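PDB 2Z1Q: acyl-CoA dehydrogenase from Thermus thermophilus, which probably catalyses the FAD-dependent oxidation of a 2,3-saturated acyl-CoA to the 2,3-dehydroacyl-CoA, passing the electrons to an acceptor. Local coordinates for residues 317-322 against 492-497; 212-217 against 233-238; 121-126 against 257-262. All coordinates share one frame; numbering follows the deposited sequence.

Interaction 1 (317-322 against 492-497); sequences ESAVYR and AESALL
Arg322 and Glu493 supply the charged part of this helix crossing. Both terminal nitrogens of the guanidinium converge end-on upon a single carboxylate oxygen: NH1 of Arg322 lies 3.1 Å from OE2 of Glu493, and its NH2 3.2 Å from the same atom, each bond bent to about 140°. OE2 receives them on its anti side, while the other oxygen, OE1, is salt-bridged to Lys454. The arginine reaches this far because its CG is anti to the backbone N (chi1 170°) and its chain stays extended. An alanine in its place would probably leave OE2 of the buried Glu493 without its charged mate and open a gap beside Ser494.

The rest is close packing, mostly of small residues. Arg322 CD rests on Ser494 CB at 3.4 Å, and Ser318 CB sits 3.5 Å from Ser494 O. The methyl of Ala319 approaches Ser494 OG, whose hydrogen-bond partner is Ala491 O within its own helix. Ser318 OG likewise bonds to Tyr314 O, and also to Arg498. With Ser318, Ala319, Ser494 and Ala495 nearest each other at the crossing, the axes come within 8.0 Å at 92°, almost perpendicular.

Helix 300-331 thus meets helix 476-502 across two parts of the C-terminal helical region. Helix 348-372 packs on Ala319, helix 252-288 covers Val320, and helix 445-468 lies against Glu493.

Interaction 2 (212-217 against 233-238); sequences PGLSFG and VILEDV
Leu214 and Val233 are diagonal neighbours on one face of an antiparallel strand pair, and their side chains make its tightest apolar contact. Leu214 has CG anti to the backbone N (chi1 -176°), and with chi2 84° this brings CD1 against the partner strand. There this methyl settles between two bumps, Val233 CG1 at 3.5 Å and Leu235 CG at 3.8 Å. The other methyl of Val233, CG2, meets the edge of the Phe216 ring, near the ring plane, 4.0 Å from Phe216 CD2; the two side chains lie side by side and point the same way. The forked valine therefore serves both neighbours, one branch each.

On the reverse face the fit is simpler: Ser215 OG lies 3.5 Å from Ile234 CB, against the root of the isoleucine. Past the corner that segment 233-238 turns at Glu236 and Asp237, Val238 CG2 presses on the backbone of Gly213. At its positive phi (96°) a CB on Gly213 would jam against the carbonyl O of Pro212, and it would also run into Glu236 O.

Main-chain hydrogen bonds fix the register. Ser215 and Ile234 form the hydrogen-bonded pair, Ile234 N to Ser215 O at 2.9 Å and Ser215 N to Ile234 O at 3.1 Å; Glu236 N adds a third bond, to Gly213 O. Both strands belong to the mixed sheet of the middle domain, where strand 230-235 also pairs with strand 172-183 and a G1 bulge at Asp237 and Val238 faces Leu175.

Chemically, near-straight main-chain hydrogen bonds set a pairing that should depend little on side-chain identity, whereas the apolar face of Leu214, Phe216, Val233 and Leu235 relies on complementary shape, with no charged pair linking the segments.

Interaction 3 (121-126 against 257-262); sequences LVYFGT and FNVLNV
Tyr123 OH and Asn258 O are joined by a single water, which stands 2.8 Å from the phenol oxygen of Tyr123 and 2.7 Å from the carbonyl oxygen of Asn258. The water donates to Asn258 O, so a main-chain acceptor of helix 252-288 takes part in a polar link to a side chain of helix 119-124. No direct hydrogen bond joins the two segments; the water is their polar bridge.

Around it the contact is small and largely apolar. Tyr123 has CG anti to its carbonyl carbon (chi1 -70°), and the ring extends across to the second helix with the hydroxyl leading. CD1 and CE1 of Tyr123 both lie 4.0 Å from Asn258 CB, approached obliquely, and Tyr123 CD1 is 4.5 Å from Val259 CG1. At the tip, Tyr123 OH comes to 3.7 Å from Val262 CG2, so Tyr123 touches residues on successive turns of helix 252-288. Phe124 lies near Asn258. The modest interface, 173 Å² in all, rests mainly on Tyr123.

Met341 of helix 337-345 touches Tyr123, Phe124 and Asn258 alike, filling in beside the pair. Leu119 and Pro120, at the start of helix 119-124, pack on Val259, and Leu119 also reaches Val262.

The contact joins the N-terminal helical domain of the acyl-CoA dehydrogenase fold to the first long helix of its C-terminal helical domain. It lies near the flavin site: the side chain of Val259 is about 4 Å from that of Tyr146, an FAD-binding residue.

Overall arrangement
The three contacts sample the three-part acyl-CoA dehydrogenase fold: interaction 2 lies within the middle beta domain, interaction 3 joins the N-terminal and C-terminal helical domains, and interaction 1 lies within the C-terminal helices. Along the chain, interaction 2 is nested inside the loop that interaction 3 closes, and interaction 1 follows both. Helix 252-288 of interaction 3 leads to helix 300-331 of interaction 1, yet the nearest atoms of the two contacts are about 9 Å apart. Interactions 1 and 2 lie on opposite sides of the chain's centre, about 45 Å between their own centres. Val233 of interaction 2 and Val259 of interaction 3 each have side chains about 9 Å from a bound FAD, whereas interaction 1 is remote from the annotated sites.

Interaction 1 (317-322 against 492-497)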
ATOM      1  N   GLU B 317      18.060  -7.097  -1.864  1.00 21.53           N
ATOM      2  CA  GLU B 317      18.863  -8.239  -1.454  1.00 24.28           C
ATOM      3  C   GLU B 317      20.348  -7.925  -1.599  1.00 25.02           C
ATOM      4  O   GLU B 317      21.145  -8.271  -0.730  1.00 25.47           O
ATOM      5  CB  GLU B 317      18.541  -9.472  -2.313  1.00 21.25           C
ATOM      6  CG  GLU B 317      19.257 -10.727  -1.814  1.00 22.47           C
ATOM      7  CD  GLU B 317      19.283 -11.853  -2.842  1.00 23.90           C
ATOM      8  OE1 GLU B 317      19.384 -13.023  -2.419  1.00 24.07           O
ATOM      9  OE2 GLU B 317      19.205 -11.578  -4.064  1.00 24.14           O
ATOM     10  N   SER B 318      20.717  -7.278  -2.700  1.00 25.10           N
ATOM     11  CA  SER B 318      22.121  -6.962  -2.926  1.00 24.76           C
ATOM     12  C   SER B 318      22.619  -5.947  -1.918  1.00 26.06           C
ATOM     13  O   SER B 318      23.714  -6.095  -1.364  1.00 27.60           O
ATOM     14  CB  SER B 318      22.328  -6.431  -4.352  1.00 22.90           C
ATOM     15  OG  SER B 318      21.988  -7.407  -5.327  1.00 22.13           O
ATOM     16  N   ALA B 319      21.819  -4.916  -1.665  1.00 26.64           N
ATOM     17  CA  ALA B 319      22.214  -3.887  -0.713  1.00 26.93           C
ATOM     18  C   ALA B 319      22.329  -4.438   0.717  1.00 28.21           C
ATOM     19  O   ALA B 319      23.249  -4.073   1.452  1.00 29.52           O
ATOM     20  CB  ALA B 319      21.231  -2.727  -0.757  1.00 25.34           C
ATOM     21  N   VAL B 320      21.411  -5.320   1.109  1.00 27.27           N
ATOM     22  CA  VAL B 320      21.424  -5.891   2.458  1.00 28.17           C
ATOM     23  C   VAL B 320      22.679  -6.705   2.798  1.00 27.79           C
ATOM     24  O   VAL B 320      23.340  -6.454   3.808  1.00 27.74           O
ATOM     25  CB  VAL B 320      20.205  -6.811   2.701  1.00 26.44           C
ATOM     26  CG1 VAL B 320      20.371  -7.536   4.028  1.00 28.53           C
ATOM     27  CG2 VAL B 320      18.924  -6.001   2.722  1.00 24.15           C
ATOM     28  N   TYR B 321      22.992  -7.689   1.966  1.00 28.11           N
ATOM     29  CA  TYR B 321      24.142  -8.532   2.229  1.00 28.95           C
ATOM     30  C   TYR B 321      25.464  -7.859   1.948  1.00 29.68           C
ATOM     31  O   TYR B 321      26.496  -8.286   2.450  1.00 29.61           O
ATOM     32  CB  TYR B 321      24.004  -9.845   1.473  1.00 29.22           C
ATOM     33  CG  TYR B 321      22.985 -10.740   2.131  1.00 28.68           C
ATOM     34  CD1 TYR B 321      23.247 -11.340   3.364  1.00 27.88           C
ATOM     35  CD2 TYR B 321      21.730 -10.924   1.561  1.00 29.37           C
ATOM     36  CE1 TYR B 321      22.281 -12.099   4.016  1.00 28.67           C
ATOM     37  CE2 TYR B 321      20.756 -11.675   2.207  1.00 29.61           C
ATOM     38  CZ  TYR B 321      21.033 -12.256   3.427  1.00 28.00           C
ATOM     39  OH  TYR B 321      20.042 -12.976   4.046  1.00 29.24           O
ATOM     40  N   ARG B 322      25.433  -6.793   1.162  1.00 30.15           N
ATOM     41  CA  ARG B 322      26.662  -6.074   0.900  1.00 29.60           C
ATOM     42  C   ARG B 322      26.936  -5.329   2.209  1.00 30.25           C
ATOM     43  O   ARG B 322      28.077  -5.256   2.668  1.00 30.68           O
ATOM     44  CB  ARG B 322      26.470  -5.101  -0.271  1.00 30.26           C
ATOM     45  CG  ARG B 322      27.622  -4.126  -0.461  1.00 28.76           C
ATOM     46  CD  ARG B 322      27.317  -3.067  -1.522  1.00 29.95           C
ATOM     47  NE  ARG B 322      28.175  -1.900  -1.323  1.00 31.36           N
ATOM     48  CZ  ARG B 322      28.083  -0.752  -1.990  1.00 33.72           C
ATOM     49  NH1 ARG B 322      28.926   0.233  -1.708  1.00 35.74           N
ATOM     50  NH2 ARG B 322      27.159  -0.577  -2.928  1.00 32.73           N
ATOM     51  N   ALA B 492      21.291   0.694  -6.214  1.00 27.91           N
ATOM     52  CA  ALA B 492      21.619   0.487  -7.626  1.00 27.27           C
ATOM     53  C   ALA B 492      23.039  -0.004  -7.789  1.00 24.89           C
ATOM     54  O   ALA B 492      23.298  -0.973  -8.494  1.00 24.45           O
ATOM     55  CB  ALA B 492      21.421   1.783  -8.422  1.00 25.02           C
ATOM     56  N   GLU B 493      23.954   0.678  -7.120  1.00 26.73           N
ATOM     57  CA  GLU B 493      25.357   0.319  -7.185  1.00 28.45           C
ATOM     58  C   GLU B 493      25.558  -1.105  -6.700  1.00 28.09           C
ATOM     59  O   GLU B 493      26.168  -1.923  -7.386  1.00 26.47           O
ATOM     60  CB  GLU B 493      26.186   1.285  -6.339  1.00 30.16           C
ATOM     61  CG  GLU B 493      27.643   0.878  -6.207  1.00 32.92           C
ATOM     62  CD  GLU B 493      28.480   1.932  -5.510  1.00 34.84           C
ATOM     63  OE1 GLU B 493      29.103   2.756  -6.212  1.00 37.67           O
ATOM     64  OE2 GLU B 493      28.503   1.946  -4.263  1.00 37.04           O
ATOM     65  N   SER B 494      25.030  -1.403  -5.519  1.00 29.95           N
ATOM     66  CA  SER B 494      25.172  -2.733  -4.966  1.00 30.49           C
ATOM     67  C   SER B 494      24.529  -3.756  -5.907  1.00 29.43           C
ATOM     68  O   SER B 494      24.976  -4.900  -5.988  1.00 28.97           O
ATOM     69  CB  SER B 494      24.556  -2.788  -3.563  1.00 31.61           C
ATOM     70  OG  SER B 494      23.142  -2.775  -3.613  1.00 39.83           O
ATOM     71  N   ALA B 495      23.500  -3.347  -6.643  1.00 28.59           N
ATOM     72  CA  ALA B 495      22.841  -4.261  -7.571  1.00 28.97           C
ATOM     73  C   ALA B 495      23.660  -4.449  -8.857  1.00 30.84           C
ATOM     74  O   ALA B 495      23.705  -5.550  -9.416  1.00 28.88           O
ATOM     75  CB  ALA B 495      21.471  -3.745  -7.924  1.00 27.73           C
ATOM     76  N   LEU B 496      24.289  -3.367  -9.315  1.00 31.15           N
ATOM     77  CA  LEU B 496      25.087  -3.397 -10.543  1.00 33.20           C
ATOM     78  C   LEU B 496      26.393  -4.159 -10.380  1.00 32.02           C
ATOM     79  O   LEU B 496      26.738  -4.991 -11.214  1.00 31.80           O
ATOM     80  CB  LEU B 496      25.374  -1.968 -11.016  1.00 35.04           C
ATOM     81  CG  LEU B 496      24.555  -1.461 -12.211  1.00 38.65           C
ATOM     82  CD1 LEU B 496      24.494   0.059 -12.194  1.00 39.86           C
ATOM     83  CD2 LEU B 496      25.175  -1.967 -13.513  1.00 39.75           C
ATOM     84  N   LEU B 497      27.116  -3.871  -9.305  1.00 32.45           N
ATOM     85  CA  LEU B 497      28.382  -4.550  -9.059  1.00 32.57           C
ATOM     86  C   LEU B 497      28.186  -6.050  -8.922  1.00 33.43           C
ATOM     87  O   LEU B 497      29.053  -6.827  -9.311  1.00 34.57           O
ATOM     88  CB  LEU B 497      29.048  -3.993  -7.800  1.00 31.60           C
ATOM     89  CG  LEU B 497      29.464  -2.523  -7.875  1.00 34.45           C
ATOM     90  CD1 LEU B 497      30.109  -2.097  -6.572  1.00 31.30           C
ATOM     91  CD2 LEU B 497      30.427  -2.323  -9.029  1.00 34.60           C
TER

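Interaction 2 (212-217 against 233-238)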
ATOM      1  N   PRO B 212       6.795  -9.202  41.717  1.00 37.66           N
ATOM      2  CA  PRO B 212       5.546  -8.596  42.194  1.00 37.10           C
ATOM      3  C   PRO B 212       5.386  -7.150  41.728  1.00 36.18           C
ATOM      4  O   PRO B 212       6.350  -6.387  41.725  1.00 36.42           O
ATOM      5  CB  PRO B 212       5.676  -8.690  43.719  1.00 37.87           C
ATOM      6  CG  PRO B 212       6.531  -9.907  43.915  1.00 37.72           C
ATOM      7  CD  PRO B 212       7.578  -9.748  42.839  1.00 38.07           C
ATOM      8  N   GLY B 213       4.167  -6.775  41.350  1.00 34.88           N
ATOM      9  CA  GLY B 213       3.926  -5.413  40.895  1.00 33.59           C
ATOM     10  C   GLY B 213       3.967  -5.269  39.386  1.00 32.87           C
ATOM     11  O   GLY B 213       3.565  -4.242  38.838  1.00 33.39           O
ATOM     12  N   LEU B 214       4.465  -6.297  38.710  1.00 32.42           N
ATOM     13  CA  LEU B 214       4.544  -6.287  37.255  1.00 32.64           C
ATOM     14  C   LEU B 214       3.365  -7.067  36.694  1.00 32.13           C
ATOM     15  O   LEU B 214       3.195  -8.238  37.004  1.00 32.90           O
ATOM     16  CB  LEU B 214       5.837  -6.944  36.786  1.00 31.63           C
ATOM     17  CG  LEU B 214       6.048  -6.892  35.275  1.00 32.25           C
ATOM     18  CD1 LEU B 214       6.671  -5.565  34.879  1.00 28.28           C
ATOM     19  CD2 LEU B 214       6.948  -8.035  34.866  1.00 32.77           C
ATOM     20  N   SER B 215       2.562  -6.413  35.863  1.00 30.76           N
ATOM     21  CA  SER B 215       1.392  -7.058  35.269  1.00 29.95           C
ATOM     22  C   SER B 215       1.327  -6.775  33.767  1.00 28.58           C
ATOM     23  O   SER B 215       2.072  -5.948  33.260  1.00 28.28           O
ATOM     24  CB  SER B 215       0.112  -6.555  35.944  1.00 28.25           C
ATOM     25  OG  SER B 215       0.012  -5.147  35.822  1.00 28.89           O
ATOM     26  N   PHE B 216       0.423  -7.441  33.061  1.00 28.47           N
ATOM     27  CA  PHE B 216       0.325  -7.245  31.618  1.00 28.80           C
ATOM     28  C   PHE B 216      -1.104  -7.039  31.133  1.00 28.62           C
ATOM     29  O   PHE B 216      -2.026  -7.689  31.620  1.00 29.84           O
ATOM     30  CB  PHE B 216       0.922  -8.455  30.899  1.00 28.16           C
ATOM     31  CG  PHE B 216       2.133  -9.028  31.582  1.00 29.38           C
ATOM     32  CD1 PHE B 216       1.999  -9.967  32.597  1.00 29.22           C
ATOM     33  CD2 PHE B 216       3.410  -8.613  31.220  1.00 30.71           C
ATOM     34  CE1 PHE B 216       3.118 -10.489  33.243  1.00 29.47           C
ATOM     35  CE2 PHE B 216       4.531  -9.125  31.858  1.00 30.68           C
ATOM     36  CZ  PHE B 216       4.387 -10.067  32.872  1.00 30.93           C
ATOM     37  N   GLY B 217      -1.297  -6.139  30.174  1.00 26.98           N
ATOM     38  CA  GLY B 217      -2.634  -5.925  29.653  1.00 24.82           C
ATOM     39  C   GLY B 217      -2.954  -7.057  28.684  1.00 24.42           C
ATOM     40  O   GLY B 217      -2.065  -7.847  28.365  1.00 24.26           O
ATOM     41  N   VAL B 233       2.865  -3.564  29.241  1.00 29.04           N
ATOM     42  CA  VAL B 233       3.474  -3.989  30.497  1.00 30.14           C
ATOM     43  C   VAL B 233       3.331  -2.867  31.518  1.00 30.61           C
ATOM     44  O   VAL B 233       3.780  -1.747  31.284  1.00 29.07           O
ATOM     45  CB  VAL B 233       4.975  -4.349  30.316  1.00 29.04           C
ATOM     46  CG1 VAL B 233       5.592  -4.702  31.661  1.00 27.79           C
ATOM     47  CG2 VAL B 233       5.116  -5.530  29.364  1.00 29.36           C
ATOM     48  N   ILE B 234       2.697  -3.169  32.646  1.00 31.75           N
ATOM     49  CA  ILE B 234       2.485  -2.182  33.696  1.00 32.48           C
ATOM     50  C   ILE B 234       3.418  -2.411  34.884  1.00 32.38           C
ATOM     51  O   ILE B 234       3.664  -3.547  35.267  1.00 33.44           O
ATOM     52  CB  ILE B 234       1.017  -2.230  34.195  1.00 34.45           C
ATOM     53  CG1 ILE B 234       0.065  -1.832  33.062  1.00 37.56           C
ATOM     54  CG2 ILE B 234       0.846  -1.328  35.413  1.00 32.53           C
ATOM     55  CD1 ILE B 234      -1.407  -2.044  33.381  1.00 41.37           C
ATOM     56  N   LEU B 235       3.948  -1.340  35.464  1.00 32.68           N
ATOM     57  CA  LEU B 235       4.819  -1.478  36.625  1.00 31.30           C
ATOM     58  C   LEU B 235       4.289  -0.679  37.803  1.00 30.82           C
ATOM     59  O   LEU B 235       4.314   0.547  37.789  1.00 29.00           O
ATOM     60  CB  LEU B 235       6.240  -1.004  36.327  1.00 31.17           C
ATOM     61  CG  LEU B 235       7.052  -1.764  35.288  1.00 32.95           C
ATOM     62  CD1 LEU B 235       6.747  -1.250  33.885  1.00 32.21           C
ATOM     63  CD2 LEU B 235       8.514  -1.560  35.617  1.00 32.84           C
ATOM     64  N   GLU B 236       3.807  -1.391  38.815  1.00 32.91           N
ATOM     65  CA  GLU B 236       3.275  -0.761  40.020  1.00 35.16           C
ATOM     66  C   GLU B 236       4.185  -1.141  41.180  1.00 35.59           C
ATOM     67  O   GLU B 236       4.113  -2.255  41.687  1.00 37.00           O
ATOM     68  CB  GLU B 236       1.849  -1.246  40.294  1.00 35.39           C
ATOM     69  CG  GLU B 236       0.857  -0.933  39.177  1.00 39.84           C
ATOM     70  CD  GLU B 236      -0.512  -1.568  39.394  1.00 42.58           C
ATOM     71  OE1 GLU B 236      -1.338  -1.520  38.459  1.00 44.90           O
ATOM     72  OE2 GLU B 236      -0.766  -2.112  40.494  1.00 45.53           O
ATOM     73  N   ASP B 237       5.043  -0.212  41.589  1.00 36.94           N
ATOM     74  CA  ASP B 237       5.989  -0.438  42.678  1.00 39.51           C
ATOM     75  C   ASP B 237       6.777  -1.739  42.486  1.00 38.70           C
ATOM     76  O   ASP B 237       6.679  -2.656  43.303  1.00 38.35           O
ATOM     77  CB  ASP B 237       5.261  -0.468  44.029  1.00 42.11           C
ATOM     78  CG  ASP B 237       4.629   0.869  44.384  1.00 44.30           C
ATOM     79  OD1 ASP B 237       5.293   1.910  44.210  1.00 44.99           O
ATOM     80  OD2 ASP B 237       3.469   0.875  44.847  1.00 46.25           O
ATOM     81  N   VAL B 238       7.558  -1.820  41.411  1.00 37.65           N
ATOM     82  CA  VAL B 238       8.355  -3.014  41.133  1.00 38.63           C
ATOM     83  C   VAL B 238       9.745  -2.929  41.776  1.00 40.22           C
ATOM     84  O   VAL B 238      10.500  -1.985  41.526  1.00 39.51           O
ATOM     85  CB  VAL B 238       8.522  -3.247  39.604  1.00 39.11           C
ATOM     86  CG1 VAL B 238       9.516  -4.361  39.350  1.00 37.14           C
ATOM     87  CG2 VAL B 238       7.180  -3.603  38.973  1.00 37.15           C
TER

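Interaction 3 (121-126 against 257-262)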
ATOM      1  N   LEU B 121      21.877  -7.390  27.086  1.00 32.20           N
ATOM      2  CA  LEU B 121      22.699  -8.131  28.032  1.00 33.23           C
ATOM      3  C   LEU B 121      24.088  -8.397  27.446  1.00 33.31           C
ATOM      4  O   LEU B 121      25.095  -8.277  28.142  1.00 32.25           O
ATOM      5  CB  LEU B 121      22.023  -9.455  28.407  1.00 33.43           C
ATOM      6  CG  LEU B 121      21.173  -9.453  29.683  1.00 34.12           C
ATOM      7  CD1 LEU B 121      20.237 -10.647  29.695  1.00 33.09           C
ATOM      8  CD2 LEU B 121      22.086  -9.479  30.898  1.00 34.76           C
ATOM      9  N   VAL B 122      24.141  -8.746  26.164  1.00 32.87           N
ATOM     10  CA  VAL B 122      25.423  -9.013  25.513  1.00 34.10           C
ATOM     11  C   VAL B 122      26.296  -7.766  25.392  1.00 35.34           C
ATOM     12  O   VAL B 122      27.517  -7.843  25.491  1.00 38.33           O
ATOM     13  CB  VAL B 122      25.222  -9.593  24.102  1.00 33.35           C
ATOM     14  CG1 VAL B 122      26.565  -9.720  23.392  1.00 33.40           C
ATOM     15  CG2 VAL B 122      24.541 -10.950  24.188  1.00 32.62           C
ATOM     16  N   TYR B 123      25.679  -6.611  25.182  1.00 35.98           N
ATOM     17  CA  TYR B 123      26.423  -5.370  25.030  1.00 36.83           C
ATOM     18  C   TYR B 123      26.810  -4.689  26.345  1.00 36.70           C
ATOM     19  O   TYR B 123      27.922  -4.176  26.473  1.00 35.55           O
ATOM     20  CB  TYR B 123      25.627  -4.375  24.175  1.00 37.76           C
ATOM     21  CG  TYR B 123      25.508  -4.731  22.708  1.00 39.18           C
ATOM     22  CD1 TYR B 123      24.680  -3.985  21.862  1.00 39.55           C
ATOM     23  CD2 TYR B 123      26.263  -5.760  22.149  1.00 38.81           C
ATOM     24  CE1 TYR B 123      24.615  -4.254  20.495  1.00 39.39           C
ATOM     25  CE2 TYR B 123      26.205  -6.037  20.784  1.00 38.20           C
ATOM     26  CZ  TYR B 123      25.384  -5.279  19.964  1.00 38.97           C
ATOM     27  OH  TYR B 123      25.366  -5.539  18.614  1.00 38.11           O
ATOM     28  N   PHE B 124      25.904  -4.679  27.320  1.00 35.79           N
ATOM     29  CA  PHE B 124      26.212  -4.009  28.581  1.00 37.17           C
ATOM     30  C   PHE B 124      26.081  -4.900  29.806  1.00 37.68           C
ATOM     31  O   PHE B 124      26.322  -4.462  30.928  1.00 38.28           O
ATOM     32  CB  PHE B 124      25.321  -2.761  28.736  1.00 35.07           C
ATOM     33  CG  PHE B 124      25.464  -1.776  27.605  1.00 34.97           C
ATOM     34  CD1 PHE B 124      24.884  -2.033  26.357  1.00 33.98           C
ATOM     35  CD2 PHE B 124      26.223  -0.614  27.759  1.00 35.92           C
ATOM     36  CE1 PHE B 124      25.063  -1.150  25.287  1.00 31.97           C
ATOM     37  CE2 PHE B 124      26.405   0.278  26.683  1.00 32.80           C
ATOM     38  CZ  PHE B 124      25.822   0.000  25.451  1.00 33.11           C
ATOM     39  N   GLY B 125      25.705  -6.153  29.592  1.00 39.00           N
ATOM     40  CA  GLY B 125      25.543  -7.059  30.707  1.00 41.46           C
ATOM     41  C   GLY B 125      26.800  -7.230  31.531  1.00 43.82           C
ATOM     42  O   GLY B 125      27.890  -7.477  31.012  1.00 43.87           O
ATOM     43  N   THR B 126      26.646  -7.095  32.838  1.00 45.05           N
ATOM     44  CA  THR B 126      27.768  -7.256  33.733  1.00 46.15           C
ATOM     45  C   THR B 126      28.213  -8.713  33.698  1.00 47.37           C
ATOM     46  O   THR B 126      27.433  -9.612  33.372  1.00 46.00           O
ATOM     47  CB  THR B 126      27.375  -6.865  35.156  1.00 46.27           C
ATOM     48  OG1 THR B 126      28.305  -5.902  35.654  1.00 46.45           O
ATOM     49  CG2 THR B 126      27.346  -8.085  36.062  1.00 45.30           C
ATOM     50  N   PHE B 257      20.296   2.819  21.332  1.00 37.32           N
ATOM     51  CA  PHE B 257      20.832   3.178  20.024  1.00 39.60           C
ATOM     52  C   PHE B 257      21.610   2.050  19.350  1.00 37.29           C
ATOM     53  O   PHE B 257      21.493   1.851  18.144  1.00 37.51           O
ATOM     54  CB  PHE B 257      21.698   4.449  20.132  1.00 44.87           C
ATOM     55  CG  PHE B 257      20.938   5.666  20.627  1.00 50.47           C
ATOM     56  CD1 PHE B 257      19.619   5.900  20.225  1.00 53.35           C
ATOM     57  CD2 PHE B 257      21.540   6.581  21.484  1.00 52.45           C
ATOM     58  CE1 PHE B 257      18.918   7.025  20.673  1.00 54.72           C
ATOM     59  CE2 PHE B 257      20.846   7.714  21.935  1.00 53.84           C
ATOM     60  CZ  PHE B 257      19.536   7.934  21.528  1.00 54.55           C
ATOM     61  N   ASN B 258      22.385   1.292  20.114  1.00 35.49           N
ATOM     62  CA  ASN B 258      23.150   0.208  19.511  1.00 32.61           C
ATOM     63  C   ASN B 258      22.343  -0.978  19.046  1.00 31.86           C
ATOM     64  O   ASN B 258      22.685  -1.598  18.032  1.00 32.72           O
ATOM     65  CB  ASN B 258      24.247  -0.278  20.450  1.00 32.10           C
ATOM     66  CG  ASN B 258      25.406   0.678  20.499  1.00 33.01           C
ATOM     67  OD1 ASN B 258      25.464   1.554  21.358  1.00 33.12           O
ATOM     68  ND2 ASN B 258      26.328   0.540  19.553  1.00 29.93           N
ATOM     69  N   VAL B 259      21.276  -1.320  19.760  1.00 28.81           N
ATOM     70  CA  VAL B 259      20.481  -2.458  19.328  1.00 27.50           C
ATOM     71  C   VAL B 259      19.763  -2.126  18.015  1.00 25.91           C
ATOM     72  O   VAL B 259      19.558  -3.000  17.176  1.00 24.05           O
ATOM     73  CB  VAL B 259      19.474  -2.905  20.418  1.00 28.04           C
ATOM     74  CG1 VAL B 259      20.248  -3.265  21.694  1.00 29.84           C
ATOM     75  CG2 VAL B 259      18.442  -1.816  20.682  1.00 27.20           C
ATOM     76  N   LEU B 260      19.419  -0.854  17.831  1.00 25.18           N
ATOM     77  CA  LEU B 260      18.746  -0.435  16.610  1.00 26.29           C
ATOM     78  C   LEU B 260      19.546  -0.748  15.345  1.00 27.23           C
ATOM     79  O   LEU B 260      18.951  -1.055  14.316  1.00 28.12           O
ATOM     80  CB  LEU B 260      18.418   1.072  16.656  1.00 25.90           C
ATOM     81  CG  LEU B 260      17.103   1.475  17.340  1.00 26.45           C
ATOM     82  CD1 LEU B 260      17.126   2.962  17.693  1.00 26.00           C
ATOM     83  CD2 LEU B 260      15.932   1.142  16.419  1.00 24.15           C
ATOM     84  N   ASN B 261      20.878  -0.688  15.402  1.00 26.73           N
ATOM     85  CA  ASN B 261      21.663  -0.979  14.200  1.00 27.01           C
ATOM     86  C   ASN B 261      21.457  -2.406  13.716  1.00 26.43           C
ATOM     87  O   ASN B 261      21.317  -2.643  12.518  1.00 26.69           O
ATOM     88  CB  ASN B 261      23.162  -0.739  14.433  1.00 25.67           C
ATOM     89  CG  ASN B 261      23.502   0.726  14.613  1.00 25.36           C
ATOM     90  OD1 ASN B 261      22.847   1.607  14.054  1.00 22.94           O
ATOM     91  ND2 ASN B 261      24.552   0.997  15.386  1.00 26.68           N
ATOM     92  N   VAL B 262      21.429  -3.360  14.640  1.00 26.80           N
ATOM     93  CA  VAL B 262      21.247  -4.756  14.280  1.00 25.91           C
ATOM     94  C   VAL B 262      19.809  -5.006  13.857  1.00 28.01           C
ATOM     95  O   VAL B 262      19.544  -5.719  12.877  1.00 29.12           O
ATOM     96  CB  VAL B 262      21.592  -5.656  15.459  1.00 26.58           C
ATOM     97  CG1 VAL B 262      21.198  -7.101  15.156  1.00 25.03           C
ATOM     98  CG2 VAL B 262      23.073  -5.534  15.767  1.00 24.45           C
TER
HETATM   99  O   HOH W   1      24.836  -3.089  17.260  1.00 20.15           O